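Local coordinates for protein PT26-6P (Thermococcus sp., PDB 2WB7) that is of unknown function but is encoded by an archaeal extrachromosomal mobile element and combines immunoglobulin-like domains with a helical domain, at residues Ile168-Asp179 with Cys199-Leu210. Residues are numbered along the deposited sequence; the frame is centred on the assembly and turned at random.
Sequences IVKGYQEAWKTD and CWVHDKDIDFTL
His202 lies over one face of the Trp176 indole: its CB sits 3.5 Å from the centroid of the Trp176 six-membered ring in a CH-pi contact, and its imidazole makes an offset stack on the five-membered ring, planes at 27°. With CG anti to the backbone N (chi1 -178°), His202 carries its ring along the indole toward NE1. Glu174 OE2 stands above the face of that imidazole and accepts a hydrogen bond from Trp176 NE1 (2.9 Å), which meets it from above the carboxylate plane; Glu174 OE1 binds His86. At the imidazole edge, His202 NE2 donates to Asp205 OD1 (2.8 Å), so two carboxylates fix the two stacked rings. Were Trp176 replaced by alanine, His202 would probably lose the ring it stacks on, and Glu174 OE2 its indole N-H donor. Farther along, Thr178 CG2 is centred over the Trp200 indole, 3.5 Å from its five-membered ring centroid, while Trp176 O lies at the edge.

The other sheet face carries Phe208, whose CG takes the crowded position between backbone N and carbonyl carbon (chi1 61°); this folds the ring over Gly171, with Gly171 CA in CH-pi contact 4.2 Å from its centroid. Gly171 O also lies over the face, offset toward the rim, with Gln173 N at the edge. Backbone hydrogen bonds run the length of the antiparallel ribbon, with a classic beta bulge where Asp203 and Lys204 both face Ala175, their N atoms giving weak bonds to Ala175 O.

The Cys188–Cys199 disulfide ties the ribbon's distal end to the connecting loop, and Phe82 and His193 meet the Trp176 ring. Strand 163-178 lies between strands 85-96 and 198-213, and Val169 and Leu210 both pack on Ile53 of strand 52-62, joining this sheet to a second one.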
loop_
_atom_site.group_PDB
_atom_site.type_symbol
_atom_site.label_atom_id
_atom_site.label_comp_id
_atom_site.label_asym_id
_atom_site.label_seq_id
_atom_site.Cartn_x
_atom_site.Cartn_y
_atom_site.Cartn_z
ATOM N N ILE A 168 -20.279 9.484 25.395
ATOM C CA ILE A 168 -20.966 10.007 26.561
ATOM C C ILE A 168 -22.326 10.547 26.167
ATOM O O ILE A 168 -22.433 11.442 25.330
ATOM C CB ILE A 168 -20.135 11.084 27.265
ATOM C CG1 ILE A 168 -18.828 10.462 27.762
ATOM C CG2 ILE A 168 -20.924 11.704 28.415
ATOM C CD1 ILE A 168 -17.971 11.385 28.632
ATOM N N VAL A 169 -23.366 9.968 26.761
ATOM C CA VAL A 169 -24.727 10.396 26.493
ATOM C C VAL A 169 -25.299 11.103 27.716
ATOM O O VAL A 169 -25.188 10.616 28.850
ATOM C CB VAL A 169 -25.648 9.216 26.091
ATOM C CG1 VAL A 169 -26.978 9.737 25.516
ATOM C CG2 VAL A 169 -24.934 8.293 25.110
ATOM N N LYS A 170 -25.922 12.244 27.466
ATOM C CA LYS A 170 -26.504 13.037 28.523
ATOM C C LYS A 170 -27.914 13.460 28.149
ATOM O O LYS A 170 -28.237 13.638 26.967
ATOM C CB LYS A 170 -25.639 14.265 28.789
ATOM C CG LYS A 170 -24.266 13.927 29.325
ATOM C CD LYS A 170 -23.489 15.188 29.675
ATOM C CE LYS A 170 -22.099 14.834 30.181
ATOM N NZ LYS A 170 -21.289 16.054 30.485
ATOM N N GLY A 171 -28.748 13.621 29.170
ATOM C CA GLY A 171 -30.124 14.048 28.993
ATOM C C GLY A 171 -30.939 13.648 30.201
ATOM O O GLY A 171 -30.375 13.315 31.252
ATOM N N TYR A 172 -32.262 13.654 30.058
ATOM C CA TYR A 172 -33.139 13.346 31.183
ATOM C C TYR A 172 -34.373 12.545 30.803
ATOM O O TYR A 172 -34.906 12.690 29.699
ATOM C CB TYR A 172 -33.593 14.639 31.835
ATOM C CG TYR A 172 -34.446 15.492 30.923
ATOM C CD1 TYR A 172 -35.811 15.264 30.802
ATOM C CD2 TYR A 172 -33.886 16.524 30.189
ATOM C CE1 TYR A 172 -36.592 16.044 29.982
ATOM C CE2 TYR A 172 -34.661 17.311 29.366
ATOM C CZ TYR A 172 -36.012 17.072 29.266
ATOM O OH TYR A 172 -36.791 17.854 28.438
ATOM N N GLN A 173 -34.839 11.715 31.734
ATOM C CA GLN A 173 -36.090 10.995 31.539
ATOM C C GLN A 173 -37.254 11.681 32.242
ATOM O O GLN A 173 -37.124 12.144 33.383
ATOM C CB GLN A 173 -35.990 9.552 32.016
ATOM C CG GLN A 173 -37.161 8.719 31.553
ATOM C CD GLN A 173 -36.964 7.252 31.822
ATOM O OE1 GLN A 173 -36.016 6.861 32.506
ATOM N NE2 GLN A 173 -37.868 6.421 31.295
ATOM N N GLU A 174 -38.394 11.739 31.555
ATOM C CA GLU A 174 -39.609 12.264 32.145
ATOM C C GLU A 174 -40.249 11.222 33.060
ATOM O O GLU A 174 -40.283 10.029 32.734
ATOM C CB GLU A 174 -40.595 12.659 31.059
ATOM C CG GLU A 174 -40.146 13.827 30.193
ATOM C CD GLU A 174 -41.200 14.219 29.158
ATOM O OE1 GLU A 174 -40.872 14.277 27.952
ATOM O OE2 GLU A 174 -42.364 14.457 29.547
ATOM N N ALA A 175 -40.740 11.685 34.211
ATOM C CA ALA A 175 -41.504 10.850 35.132
ATOM C C ALA A 175 -42.943 11.363 35.169
ATOM O O ALA A 175 -43.168 12.545 35.403
ATOM C CB ALA A 175 -40.881 10.900 36.523
ATOM N N TRP A 176 -43.907 10.482 34.925
ATOM C CA TRP A 176 -45.321 10.858 34.936
ATOM C C TRP A 176 -46.096 10.021 35.957
ATOM O O TRP A 176 -45.858 8.820 36.073
ATOM C CB TRP A 176 -45.935 10.684 33.539
ATOM C CG TRP A 176 -45.472 11.704 32.522
ATOM C CD1 TRP A 176 -44.200 11.873 32.056
ATOM C CD2 TRP A 176 -46.280 12.691 31.845
ATOM N NE1 TRP A 176 -44.163 12.898 31.133
ATOM C CE2 TRP A 176 -45.423 13.415 30.984
ATOM C CE3 TRP A 176 -47.639 13.032 31.885
ATOM C CZ2 TRP A 176 -45.882 14.464 30.177
ATOM C CZ3 TRP A 176 -48.092 14.077 31.078
ATOM C CH2 TRP A 176 -47.213 14.777 30.237
ATOM N N LYS A 177 -47.015 10.657 36.689
ATOM C CA LYS A 177 -47.915 9.954 37.620
ATOM C C LYS A 177 -49.364 10.263 37.268
ATOM O O LYS A 177 -49.644 11.277 36.619
ATOM C CB LYS A 177 -47.674 10.396 39.064
ATOM C CG LYS A 177 -46.263 10.881 39.362
ATOM C CD LYS A 177 -45.245 9.735 39.401
ATOM C CE LYS A 177 -43.815 10.255 39.590
ATOM N NZ LYS A 177 -42.853 9.133 39.859
ATOM N N THR A 178 -50.279 9.399 37.702
ATOM C CA THR A 178 -51.720 9.677 37.590
ATOM C C THR A 178 -52.180 10.711 38.602
ATOM O O THR A 178 -51.892 10.598 39.792
ATOM C CB THR A 178 -52.583 8.430 37.824
ATOM O OG1 THR A 178 -51.958 7.596 38.807
ATOM C CG2 THR A 178 -52.756 7.645 36.546
ATOM N N ASP A 179 -52.894 11.716 38.109
ATOM C CA ASP A 179 -53.488 12.746 38.951
ATOM C C ASP A 179 -54.850 12.262 39.438
ATOM O O ASP A 179 -55.864 12.446 38.758
ATOM C CB ASP A 179 -53.632 14.053 38.170
ATOM C CG ASP A 179 -54.212 15.167 39.010
ATOM O OD1 ASP A 179 -54.959 14.868 39.966
ATOM O OD2 ASP A 179 -53.910 16.347 38.718
ATOM N N CYS A 199 -56.118 10.346 34.396
ATOM C CA CYS A 199 -55.516 11.524 33.818
ATOM C C CYS A 199 -54.082 11.668 34.267
ATOM O O CYS A 199 -53.831 12.149 35.363
ATOM C CB CYS A 199 -56.282 12.768 34.230
ATOM S SG CYS A 199 -55.408 14.250 33.771
ATOM N N TRP A 200 -53.151 11.270 33.405
ATOM C CA TRP A 200 -51.726 11.266 33.724
ATOM C C TRP A 200 -51.117 12.649 33.595
ATOM O O TRP A 200 -51.449 13.396 32.676
ATOM C CB TRP A 200 -50.988 10.291 32.808
ATOM C CG TRP A 200 -51.395 8.875 33.021
ATOM C CD1 TRP A 200 -52.559 8.283 32.622
ATOM C CD2 TRP A 200 -50.645 7.867 33.693
ATOM N NE1 TRP A 200 -52.582 6.971 33.015
ATOM C CE2 TRP A 200 -51.416 6.687 33.671
ATOM C CE3 TRP A 200 -49.396 7.846 34.321
ATOM C CZ2 TRP A 200 -50.978 5.496 34.250
ATOM C CZ3 TRP A 200 -48.964 6.662 34.897
ATOM C CH2 TRP A 200 -49.753 5.503 34.858
ATOM N N VAL A 201 -50.213 12.985 34.511
ATOM C CA VAL A 201 -49.588 14.306 34.494
ATOM C C VAL A 201 -48.076 14.260 34.783
ATOM O O VAL A 201 -47.565 13.304 35.376
ATOM C CB VAL A 201 -50.345 15.311 35.419
ATOM C CG1 VAL A 201 -50.198 14.935 36.890
ATOM C CG2 VAL A 201 -49.886 16.739 35.164
ATOM N N HIS A 202 -47.371 15.301 34.352
ATOM C CA HIS A 202 -45.916 15.284 34.326
ATOM C C HIS A 202 -45.280 15.692 35.645
ATOM O O HIS A 202 -45.224 16.875 35.982
ATOM C CB HIS A 202 -45.399 16.170 33.193
ATOM C CG HIS A 202 -43.912 16.162 33.060
ATOM N ND1 HIS A 202 -43.188 17.279 32.704
ATOM C CD2 HIS A 202 -43.006 15.179 33.272
ATOM C CE1 HIS A 202 -41.901 16.980 32.681
ATOM N NE2 HIS A 202 -41.763 15.712 33.026
ATOM N N ASP A 203 -44.768 14.702 36.366
ATOM C CA ASP A 203 -44.196 14.913 37.692
ATOM C C ASP A 203 -42.811 15.571 37.704
ATOM O O ASP A 203 -42.685 16.761 37.955
ATOM C CB ASP A 203 -44.137 13.587 38.451
ATOM C CG ASP A 203 -43.676 13.761 39.876
ATOM O OD1 ASP A 203 -43.980 14.819 40.471
ATOM O OD2 ASP A 203 -43.010 12.847 40.409
ATOM N N LYS A 204 -41.772 14.784 37.458
ATOM C CA LYS A 204 -40.399 15.288 37.541
ATOM C C LYS A 204 -39.546 14.912 36.323
ATOM O O LYS A 204 -39.997 14.194 35.427
ATOM C CB LYS A 204 -39.734 14.769 38.816
ATOM C CG LYS A 204 -39.739 13.251 38.918
ATOM C CD LYS A 204 -39.626 12.815 40.379
ATOM C CE LYS A 204 -39.717 11.290 40.515
ATOM N NZ LYS A 204 -39.310 10.831 41.870
ATOM N N ASP A 205 -38.313 15.418 36.303
ATOM C CA ASP A 205 -37.330 15.078 35.278
ATOM C C ASP A 205 -36.069 14.528 35.942
ATOM O O ASP A 205 -35.565 15.104 36.900
ATOM C CB ASP A 205 -37.005 16.306 34.429
ATOM C CG ASP A 205 -38.138 16.677 33.500
ATOM O OD1 ASP A 205 -38.935 15.777 33.165
ATOM O OD2 ASP A 205 -38.241 17.856 33.103
ATOM N N ILE A 206 -35.561 13.410 35.441
ATOM C CA ILE A 206 -34.446 12.719 36.089
ATOM C C ILE A 206 -33.197 12.638 35.202
ATOM O O ILE A 206 -33.178 11.917 34.206
ATOM C CB ILE A 206 -34.857 11.291 36.488
ATOM C CG1 ILE A 206 -36.126 11.324 37.346
ATOM C CG2 ILE A 206 -33.715 10.588 37.202
ATOM C CD1 ILE A 206 -36.895 10.006 37.356
ATOM N N ASP A 207 -32.148 13.361 35.580
ATOM C CA ASP A 207 -30.923 13.421 34.794
ATOM C C ASP A 207 -30.108 12.129 34.765
ATOM O O ASP A 207 -30.067 11.376 35.746
ATOM C CB ASP A 207 -30.057 14.568 35.291
ATOM C CG ASP A 207 -30.671 15.903 34.989
ATOM O OD1 ASP A 207 -30.177 16.931 35.504
ATOM O OD2 ASP A 207 -31.659 15.916 34.229
ATOM N N PHE A 208 -29.470 11.874 33.621
ATOM C CA PHE A 208 -28.523 10.775 33.500
ATOM C C PHE A 208 -27.304 11.193 32.690
ATOM O O PHE A 208 -27.352 12.110 31.861
ATOM C CB PHE A 208 -29.172 9.532 32.870
ATOM C CG PHE A 208 -29.700 9.766 31.485
ATOM C CD1 PHE A 208 -28.872 9.628 30.370
ATOM C CD2 PHE A 208 -31.021 10.130 31.295
ATOM C CE1 PHE A 208 -29.354 9.856 29.091
ATOM C CE2 PHE A 208 -31.515 10.351 30.016
ATOM C CZ PHE A 208 -30.677 10.220 28.912
ATOM N N THR A 209 -26.200 10.519 32.968
ATOM C CA THR A 209 -25.006 10.632 32.171
ATOM C C THR A 209 -24.528 9.209 31.948
ATOM O O THR A 209 -24.070 8.535 32.874
ATOM C CB THR A 209 -23.921 11.446 32.873
ATOM O OG1 THR A 209 -24.284 12.830 32.857
ATOM C CG2 THR A 209 -22.590 11.264 32.159
ATOM N N LEU A 210 -24.699 8.724 30.726
ATOM C CA LEU A 210 -24.281 7.375 30.414
ATOM C C LEU A 210 -23.000 7.442 29.608
ATOM O O LEU A 210 -22.764 8.396 28.851
ATOM C CB LEU A 210 -25.400 6.614 29.692
ATOM C CG LEU A 210 -26.679 6.485 30.539
ATOM C CD1 LEU A 210 -27.777 5.698 29.820
ATOM C CD2 LEU A 210 -26.389 5.862 31.907
#